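Local coordinates for putative exported protein (Bordetella pertussis Tohama I, PDB 2PFZ) that binds pyroglutamic acid as an extracytoplasmic solute receptor of the DctP family, probably delivering it to a tripartite ATP-independent periplasmic transporter, at residues D177-S182 and F187-Y192; V117-Q122 and G183-D188; Q169-G174 and E193-F198; A8-N13 and V162-L167. All blocks are in the same frame, centred on the assembly; numbering follows the deposited sequence.

In the fold
Interactions 1, 2 and 4 are buried and all reach the bound pyroglutamic acid, whereas interaction 3 lies farther out and leaves half of its touching residues exposed. Helix 183-188 serves both interaction 1, where the turn that follows its C-terminal end is tied by a hydroxyl pair to strand 178-181, and interaction 2, where its first turn meets a tryptophan and a proline. Interactions 1 and 3 lie about 7 Å apart between centres and reach the same six-stranded sheet; Met171 of interaction 3 packs on Thr191 of interaction 1. Chemistry follows place: hydroxyl bonds in interaction 1, an indole face laid against the ligand in interaction 2, apolar packing in interaction 3, and a water bridge between two loops in interaction 4.

Interaction 1 of 4, residues D177-S182 and F187-Y192; sequences DSYMSS and FDTKTY. With PCA (pyroglutamic acid), chain B.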
loop_
_atom_site.group_PDB
_atom_site.type_symbol
_atom_site.label_atom_id
_atom_site.label_comp_id
_atom_site.label_asym_id
_atom_site.label_seq_id
_atom_site.Cartn_x
_atom_site.Cartn_y
_atom_site.Cartn_z
ATOM N N ASP A 177 11.597 5.765 -16.015
ATOM C CA ASP A 177 11.874 7.209 -15.881
ATOM C C ASP A 177 10.810 7.950 -15.059
ATOM O O ASP A 177 10.898 9.179 -14.843
ATOM C CB ASP A 177 11.988 7.876 -17.276
ATOM C CG ASP A 177 10.733 7.680 -18.155
ATOM O OD1 ASP A 177 9.639 7.388 -17.637
ATOM O OD2 ASP A 177 10.817 7.834 -19.402
ATOM N N SER A 178 9.786 7.199 -14.648
ATOM C CA SER A 178 8.583 7.752 -14.039
ATOM C C SER A 178 7.853 6.636 -13.292
ATOM O O SER A 178 8.041 5.460 -13.593
ATOM C CB SER A 178 7.647 8.317 -15.114
ATOM O OG SER A 178 7.167 7.281 -15.974
ATOM N N TYR A 179 7.031 7.036 -12.327
ATOM C CA TYR A 179 6.116 6.161 -11.615
ATOM C C TYR A 179 5.154 6.904 -10.677
ATOM O O TYR A 179 5.379 8.051 -10.325
ATOM C CB TYR A 179 6.861 5.060 -10.850
ATOM C CG TYR A 179 7.693 5.471 -9.670
ATOM C CD1 TYR A 179 8.980 5.989 -9.845
ATOM C CD2 TYR A 179 7.233 5.274 -8.355
ATOM C CE1 TYR A 179 9.763 6.344 -8.752
ATOM C CE2 TYR A 179 8.004 5.647 -7.265
ATOM C CZ TYR A 179 9.277 6.176 -7.467
ATOM O OH TYR A 179 10.084 6.522 -6.387
ATOM N N MET A 180 4.085 6.229 -10.269
ATOM C CA MET A 180 3.267 6.733 -9.163
ATOM C C MET A 180 3.556 5.982 -7.873
ATOM O O MET A 180 3.734 4.767 -7.889
ATOM C CB MET A 180 1.788 6.745 -9.489
ATOM C CG MET A 180 1.442 7.783 -10.566
ATOM S SD MET A 180 -0.307 7.883 -10.940
ATOM C CE MET A 180 -0.902 8.797 -9.520
ATOM N N SER A 181 3.709 6.755 -6.796
ATOM C CA SER A 181 3.983 6.254 -5.437
ATOM C C SER A 181 3.897 7.436 -4.463
ATOM O O SER A 181 3.419 8.519 -4.823
ATOM C CB SER A 181 5.375 5.633 -5.333
ATOM O OG SER A 181 5.523 4.917 -4.112
ATOM N N SER A 182 4.373 7.213 -3.232
ATOM C CA SER A 182 4.308 8.184 -2.158
ATOM C C SER A 182 5.630 8.961 -2.083
ATOM O O SER A 182 6.629 8.542 -2.662
ATOM C CB SER A 182 4.065 7.467 -0.838
ATOM O OG SER A 182 5.037 6.446 -0.639
ATOM N N PHE A 187 11.543 9.277 -1.332
ATOM C CA PHE A 187 12.653 9.613 -0.448
ATOM C C PHE A 187 13.525 8.398 -0.136
ATOM O O PHE A 187 14.757 8.456 -0.276
ATOM C CB PHE A 187 12.137 10.235 0.852
ATOM C CG PHE A 187 13.221 10.767 1.739
ATOM C CD1 PHE A 187 13.788 12.017 1.489
ATOM C CD2 PHE A 187 13.667 10.027 2.828
ATOM C CE1 PHE A 187 14.805 12.517 2.319
ATOM C CE2 PHE A 187 14.678 10.524 3.666
ATOM C CZ PHE A 187 15.236 11.779 3.404
ATOM N N ASP A 188 12.894 7.304 0.281
ATOM C CA ASP A 188 13.638 6.130 0.757
ATOM C C ASP A 188 14.477 5.427 -0.313
ATOM O O ASP A 188 15.365 4.624 0.013
ATOM C CB ASP A 188 12.689 5.116 1.395
ATOM C CG ASP A 188 12.155 5.559 2.744
ATOM O OD1 ASP A 188 12.746 6.428 3.428
ATOM O OD2 ASP A 188 11.123 5.008 3.134
ATOM N N THR A 189 14.187 5.707 -1.580
ATOM C CA THR A 189 14.902 5.096 -2.697
ATOM C C THR A 189 15.796 6.132 -3.377
ATOM O O THR A 189 16.401 5.868 -4.436
ATOM C CB THR A 189 13.933 4.468 -3.733
ATOM O OG1 THR A 189 13.042 5.470 -4.262
ATOM C CG2 THR A 189 13.144 3.283 -3.125
ATOM N N LYS A 190 15.888 7.306 -2.748
ATOM C CA LYS A 190 16.597 8.462 -3.300
ATOM C C LYS A 190 16.243 8.719 -4.761
ATOM O O LYS A 190 17.129 8.898 -5.602
ATOM C CB LYS A 190 18.115 8.292 -3.113
ATOM C CG LYS A 190 18.529 8.346 -1.661
ATOM C CD LYS A 190 19.905 8.989 -1.503
ATOM C CE LYS A 190 21.016 7.964 -1.539
ATOM N NZ LYS A 190 21.415 7.619 -0.153
ATOM N N THR A 191 14.935 8.742 -5.044
ATOM C CA THR A 191 14.388 8.974 -6.399
ATOM C C THR A 191 14.817 10.334 -6.964
ATOM O O THR A 191 14.972 10.495 -8.169
ATOM C CB THR A 191 12.843 8.812 -6.393
ATOM O OG1 THR A 191 12.551 7.424 -6.289
ATOM C CG2 THR A 191 12.185 9.316 -7.690
ATOM N N TYR A 192 15.038 11.289 -6.065
ATOM C CA TYR A 192 15.515 12.624 -6.429
ATOM C C TYR A 192 16.852 12.656 -7.188
ATOM O O TYR A 192 17.150 13.638 -7.886
ATOM C CB TYR A 192 15.583 13.517 -5.196
ATOM C CG TYR A 192 16.422 12.978 -4.055
ATOM C CD1 TYR A 192 15.824 12.363 -2.953
ATOM C CD2 TYR A 192 17.817 13.091 -4.066
ATOM C CE1 TYR A 192 16.597 11.871 -1.887
ATOM C CE2 TYR A 192 18.587 12.612 -3.010
ATOM C CZ TYR A 192 17.975 12.001 -1.935
ATOM O OH TYR A 192 18.746 11.553 -0.896
HETATM N N PCA B . 5.141 2.875 -2.028
HETATM C CA PCA B . 5.046 1.442 -2.368
HETATM C CB PCA B . 3.592 1.029 -2.599
HETATM C CG PCA B . 2.764 2.289 -2.430
HETATM C CD PCA B . 3.770 3.329 -2.033
HETATM O OE PCA B . 3.457 4.480 -1.692
HETATM C C PCA B . 5.786 1.255 -3.673
HETATM O O PCA B . 6.159 0.139 -4.056
HETATM O OXT PCA B . 6.019 2.257 -4.368
#
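A single short hydrogen bond between two buried hydroxyls, Tyr179 OH and Thr191 OG1 at 2.6 Å, carries nearly the whole of this contact. The two side chains approach from opposite directions, and Thr191 OG1 arrives at the edge of the tyrosine ring, in its plane. Thr191 CB and CG2 both lie close to the same phenol oxygen, and CG2 also comes to 4.0 Å from Tyr179 CE1, adding a small apolar component beside the bond. With chi1 at 68°, CG of Tyr179 sits between its backbone N and carbonyl carbon, and the ring is sent off strand 178-181 toward the turn. The ring also stacks with Phe125 of the adjacent strand 123-126. Thr189 OG1 lies 2.9 Å from Thr191 OG1, and its bond to Thr185 O ties it back to helix 183-188. That helix ends in a Schellman motif: Lys190, at positive phi, is the C-prime residue, with Lys190 N bonded to Phe187 O and Thr191 N to Gly186 O. The closing turn thereby sets Thr191 opposite the tyrosine. At the C-terminal end of the strand the chain enters the ligand pocket, where Ser181 OG donates to the carboxylate oxygen OXT of pyroglutamic acid at 2.7 Å. Ser182 OG donates to the lactam oxygen OE, also at 2.7 Å, and as N-cap of helix 183-188 it also accepts a hydrogen bond from Thr185 N.

Interaction 2 of 4, residues V117-Q122 and G183-D188; sequences VAWPPQ and GSTGFD. With PCA (pyroglutamic acid), chain B.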
loop_
_atom_site.group_PDB
_atom_site.type_symbol
_atom_site.label_atom_id
_atom_site.label_comp_id
_atom_site.label_asym_id
_atom_site.label_seq_id
_atom_site.Cartn_x
_atom_site.Cartn_y
_atom_site.Cartn_z
ATOM N N VAL A 117 -2.796 -0.297 7.248
ATOM C CA VAL A 117 -2.479 1.121 7.244
ATOM C C VAL A 117 -2.208 1.690 5.866
ATOM O O VAL A 117 -1.637 1.030 5.024
ATOM C CB VAL A 117 -1.468 1.620 8.355
ATOM C CG1 VAL A 117 -1.023 0.539 9.397
ATOM C CG2 VAL A 117 -0.350 2.502 7.832
ATOM N N ALA A 118 -2.668 2.917 5.657
ATOM C CA ALA A 118 -2.531 3.561 4.356
ATOM C C ALA A 118 -1.136 4.125 4.167
ATOM O O ALA A 118 -0.596 4.761 5.062
ATOM C CB ALA A 118 -3.557 4.690 4.211
ATOM N N TRP A 119 -0.574 3.882 2.986
ATOM C CA TRP A 119 0.569 4.639 2.479
ATOM C C TRP A 119 0.080 6.077 2.235
ATOM O O TRP A 119 -1.123 6.312 2.118
ATOM C CB TRP A 119 1.016 4.060 1.129
ATOM C CG TRP A 119 1.810 2.774 1.185
ATOM C CD1 TRP A 119 1.319 1.502 1.168
ATOM C CD2 TRP A 119 3.224 2.663 1.197
ATOM N NE1 TRP A 119 2.348 0.586 1.172
ATOM C CE2 TRP A 119 3.538 1.276 1.213
ATOM C CE3 TRP A 119 4.266 3.592 1.233
ATOM C CZ2 TRP A 119 4.847 0.811 1.228
ATOM C CZ3 TRP A 119 5.569 3.128 1.256
ATOM C CH2 TRP A 119 5.849 1.747 1.241
ATOM N N PRO A 120 1.012 7.046 2.153
ATOM C CA PRO A 120 0.621 8.432 1.827
ATOM C C PRO A 120 0.012 8.609 0.418
ATOM O O PRO A 120 0.099 7.711 -0.434
ATOM C CB PRO A 120 1.925 9.202 1.993
ATOM C CG PRO A 120 2.763 8.280 2.965
ATOM C CD PRO A 120 2.451 6.944 2.448
ATOM N N PRO A 121 -0.662 9.752 0.189
ATOM C CA PRO A 121 -1.347 9.965 -1.089
ATOM C C PRO A 121 -0.416 9.896 -2.286
ATOM O O PRO A 121 0.706 10.412 -2.235
ATOM C CB PRO A 121 -1.940 11.362 -0.925
ATOM C CG PRO A 121 -2.135 11.495 0.571
ATOM C CD PRO A 121 -0.876 10.895 1.109
ATOM N N GLN A 122 -0.869 9.220 -3.323
ATOM C CA GLN A 122 0.018 8.847 -4.423
ATOM C C GLN A 122 0.141 9.917 -5.471
ATOM O O GLN A 122 -0.870 10.377 -6.009
ATOM C CB GLN A 122 -0.468 7.572 -5.080
ATOM C CG GLN A 122 -0.649 6.434 -4.053
ATOM C CD GLN A 122 0.635 5.732 -3.647
ATOM O OE1 GLN A 122 1.083 5.831 -2.494
ATOM N NE2 GLN A 122 1.200 4.988 -4.552
ATOM N N GLY A 183 5.617 10.103 -1.395
ATOM C CA GLY A 183 6.850 10.806 -1.053
ATOM C C GLY A 183 7.779 9.908 -0.250
ATOM O O GLY A 183 9.007 9.995 -0.392
ATOM N N SER A 184 7.181 9.085 0.617
ATOM C CA SER A 184 7.880 8.056 1.404
ATOM C C SER A 184 8.839 7.237 0.535
ATOM O O SER A 184 10.054 7.276 0.733
ATOM C CB SER A 184 6.859 7.139 2.090
ATOM O OG SER A 184 7.466 5.967 2.639
ATOM N N THR A 185 8.284 6.514 -0.425
ATOM C CA THR A 185 9.060 5.686 -1.371
ATOM C C THR A 185 10.053 6.493 -2.180
ATOM O O THR A 185 11.213 6.077 -2.342
ATOM C CB THR A 185 8.150 4.857 -2.277
ATOM O OG1 THR A 185 7.448 3.918 -1.471
ATOM C CG2 THR A 185 8.965 4.096 -3.319
ATOM N N GLY A 186 9.604 7.642 -2.686
ATOM C CA GLY A 186 10.514 8.557 -3.400
ATOM C C GLY A 186 11.748 8.889 -2.590
ATOM O O GLY A 186 12.874 8.798 -3.089
ATOM N N PHE A 187 11.543 9.277 -1.332
ATOM C CA PHE A 187 12.653 9.613 -0.448
ATOM C C PHE A 187 13.525 8.398 -0.136
ATOM O O PHE A 187 14.757 8.456 -0.276
ATOM C CB PHE A 187 12.137 10.235 0.852
ATOM C CG PHE A 187 13.221 10.767 1.739
ATOM C CD1 PHE A 187 13.788 12.017 1.489
ATOM C CD2 PHE A 187 13.667 10.027 2.828
ATOM C CE1 PHE A 187 14.805 12.517 2.319
ATOM C CE2 PHE A 187 14.678 10.524 3.666
ATOM C CZ PHE A 187 15.236 11.779 3.404
ATOM N N ASP A 188 12.894 7.304 0.281
ATOM C CA ASP A 188 13.638 6.130 0.757
ATOM C C ASP A 188 14.477 5.427 -0.313
ATOM O O ASP A 188 15.365 4.624 0.013
ATOM C CB ASP A 188 12.689 5.116 1.395
ATOM C CG ASP A 188 12.155 5.559 2.744
ATOM O OD1 ASP A 188 12.746 6.428 3.428
ATOM O OD2 ASP A 188 11.123 5.008 3.134
HETATM N N PCA B . 5.141 2.875 -2.028
HETATM C CA PCA B . 5.046 1.442 -2.368
HETATM C CB PCA B . 3.592 1.029 -2.599
HETATM C CG PCA B . 2.764 2.289 -2.430
HETATM C CD PCA B . 3.770 3.329 -2.033
HETATM O OE PCA B . 3.457 4.480 -1.692
HETATM C C PCA B . 5.786 1.255 -3.673
HETATM O O PCA B . 6.159 0.139 -4.056
HETATM O OXT PCA B . 6.019 2.257 -4.368
HETATM O O HOH W 1 3.080 11.170 -0.695
#
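The indole of Trp119 has the lactam ring of pyroglutamic acid over one face and Ser184 OG at its edge, near the ring plane, 3.7 Å from CZ3. PCA CD stands 3.3 Å above the indole plane, offset toward the rim, so the lactam ring lies flat against the indole. Thr185 OG1 approaches the same CZ3 atom obliquely at 3.4 Å, its side chain crossing that of Trp119 at about a right angle. This hydroxyl oxygen accepts the ligand's N-H in a short, nearly straight bond, PCA N to Thr185 OG1 2.6 Å with an angle of 166° at the hydrogen. The threonine's chi1 of -65° keeps OG1 beside its own backbone N and turned to the ligand. Away from the ligand, Pro120 CG packs on Ser184 CB at 4.3 Å, and a water accepts from Gly183 N while donating to Pro121 O, joining the start of the helix to the Pro120-Pro121 loop. Asn208 holds Trp119 NE1, fixing the indole from its far edge. The indole face and the helix hydroxyl together form part of the pyroglutamic acid pocket of this DctP-family periplasmic receptor.

Interaction 3 of 4, residues Q169-G174 and E193-F198; sequences QAMATG and EYIKKF
Met171 runs from the helix toward Tyr194 and Ile195, its CB lying 4.0 Å from Tyr194 CD2 and almost as near to CG of that ring. Beyond CB the chain continues extended through CG, and SD reaches Ile195 CD1 at 3.8 Å, the two side chains crossing at about a right angle. A bend at chi3 (-64°) then turns the terminal CE to pack against Thr191, on the segment that leads into 193-198. Tyr194 meets the backbone of the helix with one face. Ala172 N lies 4.0 Å above the ring plane, over its centre, while Met171 O stands above the same face nearer the rim. In this way the tyrosine covers the last turn of helix 167-172, which joins strands 158-161 and 178-181 of the mixed six-stranded sheet in a beta-alpha-beta crossover; residues 193-198 lead into strand 197-199 of that sheet. Farther along the phenol, Ala172 CB packs on CZ at 3.6 Å. The helix end itself is a Schellman motif: Gly174, with positive phi, bonds through its N to Met171 O at 3.1 Å, the carbonyl over which the tyrosine ring lies. Thr173 adds a second grip one turn back, its N and its OG1 both donating to Gln169 O. The OG1 bond is 3.1 Å long, with the donor tilted 28° from the carbonyl plane. Asn127 takes up the backbone of the opposing segment through Tyr194 O and Lys196 N.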
loop_
_atom_site.group_PDB
_atom_site.type_symbol
_atom_site.label_atom_id
_atom_site.label_comp_id
_atom_site.label_asym_id
_atom_site.label_seq_id
_atom_site.Cartn_x
_atom_site.Cartn_y
_atom_site.Cartn_z
ATOM N N GLN A 169 17.827 0.485 -8.231
ATOM C CA GLN A 169 18.552 -0.137 -9.316
ATOM C C GLN A 169 17.907 0.108 -10.679
ATOM O O GLN A 169 18.590 0.484 -11.612
ATOM C CB GLN A 169 18.714 -1.636 -9.033
ATOM C CG GLN A 169 19.483 -2.420 -10.059
ATOM C CD GLN A 169 19.421 -3.934 -9.831
ATOM O OE1 GLN A 169 18.726 -4.414 -8.934
ATOM N NE2 GLN A 169 20.148 -4.682 -10.650
ATOM N N ALA A 170 16.595 -0.101 -10.780
ATOM C CA ALA A 170 15.851 0.155 -12.022
ATOM C C ALA A 170 15.953 1.608 -12.505
ATOM O O ALA A 170 15.957 1.871 -13.723
ATOM C CB ALA A 170 14.388 -0.244 -11.866
ATOM N N MET A 171 16.017 2.551 -11.561
ATOM C CA MET A 171 16.198 3.954 -11.902
ATOM C C MET A 171 17.627 4.218 -12.333
ATOM O O MET A 171 17.857 4.907 -13.321
ATOM C CB MET A 171 15.844 4.858 -10.729
ATOM C CG MET A 171 14.339 4.995 -10.493
ATOM S SD MET A 171 13.938 6.142 -9.160
ATOM C CE MET A 171 14.672 5.275 -7.784
ATOM N N ALA A 172 18.572 3.643 -11.594
ATOM C CA ALA A 172 20.001 3.860 -11.821
ATOM C C ALA A 172 20.449 3.314 -13.170
ATOM O O ALA A 172 21.407 3.823 -13.758
ATOM C CB ALA A 172 20.815 3.249 -10.701
ATOM N N THR A 173 19.756 2.292 -13.664
ATOM C CA THR A 173 20.067 1.717 -14.974
ATOM C C THR A 173 19.141 2.224 -16.090
ATOM O O THR A 173 19.334 1.893 -17.262
ATOM C CB THR A 173 20.019 0.178 -14.939
ATOM O OG1 THR A 173 18.677 -0.256 -14.665
ATOM C CG2 THR A 173 20.979 -0.373 -13.883
ATOM N N GLY A 174 18.129 3.010 -15.727
ATOM C CA GLY A 174 17.291 3.696 -16.720
ATOM C C GLY A 174 16.196 2.871 -17.370
ATOM O O GLY A 174 15.670 3.239 -18.438
ATOM N N GLU A 193 17.653 11.605 -7.058
ATOM C CA GLU A 193 18.888 11.504 -7.833
ATOM C C GLU A 193 18.616 11.366 -9.352
ATOM O O GLU A 193 19.417 11.813 -10.180
ATOM C CB GLU A 193 19.760 10.365 -7.295
ATOM C CG GLU A 193 20.294 10.639 -5.893
ATOM C CD GLU A 193 21.104 9.498 -5.309
ATOM O OE1 GLU A 193 21.031 8.376 -5.844
ATOM O OE2 GLU A 193 21.823 9.725 -4.307
ATOM N N TYR A 194 17.462 10.806 -9.714
ATOM C CA TYR A 194 17.186 10.423 -11.092
ATOM C C TYR A 194 15.946 11.047 -11.679
ATOM O O TYR A 194 15.826 11.177 -12.899
ATOM C CB TYR A 194 17.047 8.905 -11.185
ATOM C CG TYR A 194 18.296 8.168 -10.794
ATOM C CD1 TYR A 194 19.356 8.040 -11.688
ATOM C CD2 TYR A 194 18.426 7.606 -9.527
ATOM C CE1 TYR A 194 20.519 7.363 -11.323
ATOM C CE2 TYR A 194 19.579 6.923 -9.161
ATOM C CZ TYR A 194 20.616 6.805 -10.063
ATOM O OH TYR A 194 21.761 6.124 -9.700
ATOM N N ILE A 195 15.010 11.412 -10.807
ATOM C CA ILE A 195 13.721 11.936 -11.247
ATOM C C ILE A 195 13.444 13.230 -10.478
ATOM O O ILE A 195 13.549 13.259 -9.259
ATOM C CB ILE A 195 12.598 10.879 -11.052
ATOM C CG1 ILE A 195 12.931 9.589 -11.807
ATOM C CG2 ILE A 195 11.272 11.412 -11.521
ATOM C CD1 ILE A 195 11.989 8.414 -11.543
ATOM N N LYS A 196 13.090 14.291 -11.198
ATOM C CA LYS A 196 13.136 15.650 -10.647
ATOM C C LYS A 196 11.821 16.308 -10.226
ATOM O O LYS A 196 11.854 17.398 -9.657
ATOM C CB LYS A 196 13.848 16.589 -11.630
ATOM C CG LYS A 196 15.218 17.011 -11.187
ATOM C CD LYS A 196 16.174 15.839 -11.194
ATOM C CE LYS A 196 17.179 15.996 -10.094
ATOM N NZ LYS A 196 18.276 15.019 -10.277
ATOM N N LYS A 197 10.684 15.693 -10.555
ATOM C CA LYS A 197 9.374 16.279 -10.257
ATOM C C LYS A 197 8.536 15.252 -9.511
ATOM O O LYS A 197 8.689 14.049 -9.733
ATOM C CB LYS A 197 8.617 16.705 -11.538
ATOM C CG LYS A 197 9.324 17.764 -12.418
ATOM C CD LYS A 197 8.599 17.941 -13.750
ATOM C CE LYS A 197 9.437 18.697 -14.815
ATOM N NZ LYS A 197 10.337 19.727 -14.226
ATOM N N PHE A 198 7.666 15.732 -8.622
ATOM C CA PHE A 198 6.601 14.916 -8.036
ATOM C C PHE A 198 5.327 15.755 -8.099
ATOM O O PHE A 198 5.236 16.800 -7.440
ATOM C CB PHE A 198 6.940 14.568 -6.581
ATOM C CG PHE A 198 5.873 13.800 -5.854
ATOM C CD1 PHE A 198 5.710 12.438 -6.064
ATOM C CD2 PHE A 198 5.078 14.428 -4.890
ATOM C CE1 PHE A 198 4.718 11.703 -5.375
ATOM C CE2 PHE A 198 4.095 13.721 -4.200
ATOM C CZ PHE A 198 3.925 12.354 -4.421
#

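Interaction 4 of 4, residues A8-N13 and V162-L167; sequences AYPASN and VQQAEL. With PCA (pyroglutamic acid), chain B.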
loop_
_atom_site.group_PDB
_atom_site.type_symbol
_atom_site.label_atom_id
_atom_site.label_comp_id
_atom_site.label_asym_id
_atom_site.label_seq_id
_atom_site.Cartn_x
_atom_site.Cartn_y
_atom_site.Cartn_z
ATOM N N ALA A 8 8.147 -6.413 2.779
ATOM C CA ALA A 8 8.825 -6.114 1.536
ATOM C C ALA A 8 9.642 -4.805 1.543
ATOM O O ALA A 8 10.356 -4.524 0.579
ATOM C CB ALA A 8 7.806 -6.150 0.382
ATOM N N TYR A 9 9.583 -4.048 2.648
ATOM C CA TYR A 9 10.116 -2.677 2.719
ATOM C C TYR A 9 11.258 -2.571 3.723
ATOM O O TYR A 9 11.377 -3.445 4.608
ATOM C CB TYR A 9 8.959 -1.705 3.042
ATOM C CG TYR A 9 7.818 -1.977 2.113
ATOM C CD1 TYR A 9 7.900 -1.600 0.778
ATOM C CD2 TYR A 9 6.689 -2.677 2.533
ATOM C CE1 TYR A 9 6.895 -1.883 -0.102
ATOM C CE2 TYR A 9 5.684 -2.966 1.668
ATOM C CZ TYR A 9 5.781 -2.556 0.338
ATOM O OH TYR A 9 4.787 -2.856 -0.551
ATOM N N PRO A 10 12.121 -1.539 3.566
ATOM C CA PRO A 10 13.339 -1.431 4.349
ATOM C C PRO A 10 13.088 -0.904 5.768
ATOM O O PRO A 10 12.007 -0.382 6.074
ATOM C CB PRO A 10 14.177 -0.438 3.526
ATOM C CG PRO A 10 13.196 0.473 2.992
ATOM C CD PRO A 10 12.004 -0.398 2.628
ATOM N N ALA A 11 14.083 -1.047 6.632
ATOM C CA ALA A 11 13.942 -0.623 8.011
ATOM C C ALA A 11 13.535 0.852 8.151
ATOM O O ALA A 11 12.794 1.196 9.069
ATOM C CB ALA A 11 15.241 -0.901 8.799
ATOM N N SER A 12 13.993 1.710 7.236
ATOM C CA SER A 12 13.704 3.146 7.321
ATOM C C SER A 12 12.276 3.502 6.888
ATOM O O SER A 12 11.800 4.617 7.117
ATOM C CB SER A 12 14.740 3.974 6.555
ATOM O OG SER A 12 14.766 3.625 5.192
ATOM N N ASN A 13 11.582 2.544 6.289
ATOM C CA ASN A 13 10.222 2.786 5.823
ATOM C C ASN A 13 9.201 2.890 6.972
ATOM O O ASN A 13 9.256 2.120 7.963
ATOM C CB ASN A 13 9.855 1.735 4.784
ATOM C CG ASN A 13 8.382 1.747 4.412
ATOM O OD1 ASN A 13 7.955 2.448 3.479
ATOM N ND2 ASN A 13 7.603 0.987 5.144
ATOM N N VAL A 162 8.306 -3.287 -10.905
ATOM C CA VAL A 162 9.527 -3.342 -10.137
ATOM C C VAL A 162 9.179 -3.185 -8.669
ATOM O O VAL A 162 8.576 -2.172 -8.268
ATOM C CB VAL A 162 10.531 -2.220 -10.539
ATOM C CG1 VAL A 162 11.871 -2.461 -9.886
ATOM C CG2 VAL A 162 10.685 -2.158 -12.042
ATOM N N GLN A 163 9.556 -4.175 -7.853
ATOM C CA GLN A 163 9.312 -4.049 -6.407
ATOM C C GLN A 163 10.158 -2.940 -5.820
ATOM O O GLN A 163 11.168 -2.571 -6.418
ATOM C CB GLN A 163 9.535 -5.377 -5.690
ATOM C CG GLN A 163 8.684 -6.499 -6.293
ATOM C CD GLN A 163 7.206 -6.150 -6.290
ATOM O OE1 GLN A 163 6.727 -5.480 -5.376
ATOM N NE2 GLN A 163 6.484 -6.565 -7.328
ATOM N N GLN A 164 9.761 -2.404 -4.661
ATOM C CA GLN A 164 10.495 -1.278 -4.082
ATOM C C GLN A 164 11.952 -1.641 -3.796
ATOM O O GLN A 164 12.840 -0.802 -3.934
ATOM C CB GLN A 164 9.853 -0.733 -2.791
ATOM C CG GLN A 164 10.512 0.571 -2.353
ATOM C CD GLN A 164 9.801 1.296 -1.207
ATOM O OE1 GLN A 164 10.443 1.777 -0.270
ATOM N NE2 GLN A 164 8.498 1.395 -1.297
ATOM N N ALA A 165 12.180 -2.890 -3.381
ATOM C CA ALA A 165 13.534 -3.387 -3.093
ATOM C C ALA A 165 14.487 -3.346 -4.295
ATOM O O ALA A 165 15.720 -3.349 -4.102
ATOM C CB ALA A 165 13.487 -4.804 -2.492
ATOM N N GLU A 166 13.912 -3.317 -5.508
ATOM C CA GLU A 166 14.655 -3.216 -6.777
ATOM C C GLU A 166 14.519 -1.881 -7.508
ATOM O O GLU A 166 15.003 -1.743 -8.638
ATOM C CB GLU A 166 14.236 -4.321 -7.752
ATOM C CG GLU A 166 14.884 -5.656 -7.481
ATOM C CD GLU A 166 14.220 -6.381 -6.356
ATOM O OE1 GLU A 166 12.981 -6.562 -6.418
ATOM O OE2 GLU A 166 14.930 -6.774 -5.403
ATOM N N LEU A 167 13.870 -0.905 -6.883
ATOM C CA LEU A 167 13.544 0.353 -7.582
ATOM C C LEU A 167 14.770 1.233 -7.820
ATOM O O LEU A 167 14.958 1.781 -8.902
ATOM C CB LEU A 167 12.521 1.155 -6.771
ATOM C CG LEU A 167 11.387 1.917 -7.462
ATOM C CD1 LEU A 167 10.758 2.919 -6.506
ATOM C CD2 LEU A 167 11.708 2.546 -8.790
HETATM N N PCA B . 5.141 2.875 -2.028
HETATM C CA PCA B . 5.046 1.442 -2.368
HETATM C CB PCA B . 3.592 1.029 -2.599
HETATM C CG PCA B . 2.764 2.289 -2.430
HETATM C CD PCA B . 3.770 3.329 -2.033
HETATM O OE PCA B . 3.457 4.480 -1.692
HETATM C C PCA B . 5.786 1.255 -3.673
HETATM O O PCA B . 6.159 0.139 -4.056
HETATM O OXT PCA B . 6.019 2.257 -4.368
HETATM O O HOH W 2 10.042 -4.633 -2.088
#
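The contact between Tyr9 and Gln164 is one of van der Waals packing: Gln164 NE2 comes within 3.7 Å of Tyr9 CD1 and almost as close to CE1. The two side chains cross at about a right angle, with ring and amide planes 53° apart, and the approach is oblique to the ring. Gln164 gets there as a nearly straight chain, CG anti to the backbone N (chi1 -171°) and extended beyond, which carries the amide across to the other loop. On the other branch of its amide, OE1 lies 3.9 Å from Pro10 CD. Ala8 CB covers a face of the Tyr9 ring, centred on it at 4.0 Å from the plane. Water supplies the polar link. A single molecule donates to Ala8 O at 2.7 Å and accepts from Ala165 N at 3.0 Å, bridging the two backbones. Toward the ligand, the same Gln164 NE2 that packs on the tyrosine lies 3.6 Å from the carboxylate carbon C of pyroglutamic acid, as befits a residue of its pocket. Trp119 meets Tyr9 edge-to-face. A type I beta turn from Pro10 to Asn13 leads residues 8-13 from strand 2-6 into helix 14-30, while residues 162-167 connect strand 158-161 to helix 167-172, with Glu166 as its N-cap.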